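Local coordinates for sarcolemmal membrane-associated protein (Homo sapiens, PDB 6AR0), which joins the STRIPAK phosphatase complex, which dephosphorylates STK3 and so inhibits Hippo signaling, and is represented here by its FHA domain, at residues S3-F8 with K126-D131. Residues are numbered along the deposited sequence; the frame is centred on the assembly and turned at random.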
loop_
_atom_site.group_PDB
_atom_site.type_symbol
_atom_site.label_atom_id
_atom_site.label_comp_id
_atom_site.label_asym_id
_atom_site.label_seq_id
_atom_site.Cartn_x
_atom_site.Cartn_y
_atom_site.Cartn_z
ATOM N N SER A 3 10.389 -6.751 -15.307
ATOM C CA SER A 3 9.806 -6.904 -13.987
ATOM C C SER A 3 8.613 -5.965 -13.914
ATOM O O SER A 3 8.762 -4.773 -14.206
ATOM C CB SER A 3 10.846 -6.499 -12.933
ATOM O OG SER A 3 10.431 -6.830 -11.628
ATOM N N ALA A 4 7.457 -6.472 -13.457
ATOM C CA ALA A 4 6.308 -5.609 -13.172
ATOM C C ALA A 4 6.665 -4.632 -12.058
ATOM O O ALA A 4 7.465 -4.929 -11.172
ATOM C CB ALA A 4 5.091 -6.435 -12.752
ATOM N N LEU A 5 6.038 -3.463 -12.092
ATOM C CA LEU A 5 6.452 -2.353 -11.248
ATOM C C LEU A 5 5.234 -1.609 -10.715
ATOM O O LEU A 5 4.300 -1.300 -11.467
ATOM C CB LEU A 5 7.308 -1.369 -12.064
ATOM C CG LEU A 5 7.669 -0.018 -11.447
ATOM C CD1 LEU A 5 8.527 -0.188 -10.200
ATOM C CD2 LEU A 5 8.368 0.858 -12.467
ATOM N N ALA A 6 5.280 -1.289 -9.425
ATOM C CA ALA A 6 4.348 -0.368 -8.786
ATOM C C ALA A 6 5.131 0.822 -8.265
ATOM O O ALA A 6 6.074 0.653 -7.479
ATOM C CB ALA A 6 3.634 -1.032 -7.612
ATOM N N ILE A 7 4.742 2.021 -8.684
ATOM C CA ILE A 7 5.326 3.253 -8.173
ATOM C C ILE A 7 4.346 3.867 -7.189
ATOM O O ILE A 7 3.191 4.122 -7.538
ATOM C CB ILE A 7 5.645 4.243 -9.304
ATOM C CG1 ILE A 7 6.684 3.647 -10.269
ATOM C CG2 ILE A 7 6.135 5.569 -8.715
ATOM C CD1 ILE A 7 7.062 4.553 -11.432
ATOM N N PHE A 8 4.805 4.083 -5.961
ATOM C CA PHE A 8 4.016 4.712 -4.904
ATOM C C PHE A 8 4.504 6.142 -4.722
ATOM O O PHE A 8 5.680 6.351 -4.421
ATOM C CB PHE A 8 4.225 4.008 -3.558
ATOM C CG PHE A 8 3.657 2.614 -3.455
ATOM C CD1 PHE A 8 2.543 2.382 -2.682
ATOM C CD2 PHE A 8 4.281 1.524 -4.051
ATOM C CE1 PHE A 8 2.033 1.105 -2.537
ATOM C CE2 PHE A 8 3.774 0.233 -3.907
ATOM C CZ PHE A 8 2.657 0.034 -3.143
ATOM N N LYS A 126 0.950 3.848 -9.458
ATOM C CA LYS A 126 1.015 3.678 -10.904
ATOM C C LYS A 126 1.623 2.314 -11.180
ATOM O O LYS A 126 2.556 1.897 -10.488
ATOM C CB LYS A 126 1.847 4.787 -11.546
ATOM C CG LYS A 126 1.226 6.167 -11.365
ATOM C CD LYS A 126 -0.057 6.331 -12.181
ATOM C CE LYS A 126 -0.682 7.699 -11.996
ATOM N NZ LYS A 126 -0.034 8.716 -12.870
ATOM N N LEU A 127 1.046 1.595 -12.130
ATOM C CA LEU A 127 1.312 0.176 -12.293
ATOM C C LEU A 127 1.741 -0.104 -13.723
ATOM O O LEU A 127 1.123 0.390 -14.671
ATOM C CB LEU A 127 0.052 -0.641 -11.998
ATOM C CG LEU A 127 -0.509 -0.449 -10.587
ATOM C CD1 LEU A 127 -1.878 -1.114 -10.480
ATOM C CD2 LEU A 127 0.457 -1.015 -9.547
ATOM N N PHE A 128 2.790 -0.911 -13.867
ATOM C CA PHE A 128 3.383 -1.208 -15.167
ATOM C C PHE A 128 3.617 -2.702 -15.306
ATOM O O PHE A 128 4.145 -3.348 -14.392
ATOM C CB PHE A 128 4.692 -0.431 -15.357
ATOM C CG PHE A 128 4.509 1.032 -15.164
ATOM C CD1 PHE A 128 4.099 1.848 -16.203
ATOM C CD2 PHE A 128 4.652 1.580 -13.907
ATOM C CE1 PHE A 128 3.866 3.198 -15.982
ATOM C CE2 PHE A 128 4.433 2.926 -13.695
ATOM C CZ PHE A 128 4.045 3.738 -14.738
ATOM N N LEU A 129 3.231 -3.231 -16.469
ATOM C CA LEU A 129 3.452 -4.616 -16.808
ATOM C C LEU A 129 4.948 -4.891 -16.958
ATOM O O LEU A 129 5.747 -3.969 -17.130
ATOM C CB LEU A 129 2.733 -4.928 -18.120
ATOM C CG LEU A 129 1.236 -4.605 -18.191
ATOM C CD1 LEU A 129 0.692 -4.847 -19.583
ATOM C CD2 LEU A 129 0.456 -5.407 -17.163
ATOM N N PRO A 130 5.352 -6.162 -16.923
ATOM C CA PRO A 130 6.786 -6.464 -17.063
ATOM C C PRO A 130 7.406 -5.897 -18.315
ATOM O O PRO A 130 8.591 -5.541 -18.295
ATOM C CB PRO A 130 6.827 -7.995 -17.053
ATOM C CG PRO A 130 5.652 -8.370 -16.237
ATOM C CD PRO A 130 4.580 -7.358 -16.562
ATOM N N ASP A 131 6.652 -5.807 -19.411
ATOM C CA ASP A 131 7.204 -5.271 -20.648
ATOM C C ASP A 131 7.300 -3.749 -20.654
ATOM O O ASP A 131 7.788 -3.177 -21.633
ATOM C CB ASP A 131 6.432 -5.789 -21.871
ATOM C CG ASP A 131 5.025 -5.238 -21.974
ATOM O OD1 ASP A 131 4.641 -4.362 -21.180
ATOM O OD2 ASP A 131 4.286 -5.692 -22.875
HETATM O O HOH W 1 7.399 -2.685 -15.332
#
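Residues 5-8 and 126-128 run as antiparallel neighbours in one sheet, their axes 164° apart, tied by four backbone hydrogen bonds. L5 and F128 form a hydrogen-bonded pair: L5 N to F128 O is 3.0 Å and F128 N to L5 O is 2.9 Å. I7 and K126 repeat this, with I7 N to K126 O at 2.8 Å. A6 and L127 form the non-hydrogen-bonded pair. Beyond the strands one water hydrogen-bonds to S3 O and L129 O, linking the backbones.

F128 carries the apolar contact on the face of L5 and I7. CG anti to the carbonyl carbon (chi1 -55°) brings F128 CD2 to 4.1 Å from L5 CD2 and F128 CE2 to 3.8 Å from I7 CD1, the isoleucine crossing the ring obliquely. An alanine here removes the ring and would probably leave L5 and I7 less well covered. On the other face, L127 CD2 touches A6 CB at 3.7 Å. P130 CD packs 4.0 Å from A4 CB.

This pairing joins the first and last strands of the FHA beta sandwich. Strand 20-23 flanks 5-10 on its other edge, and F60, on strand 56-61 of the second sheet, touches A4, L129 and P130.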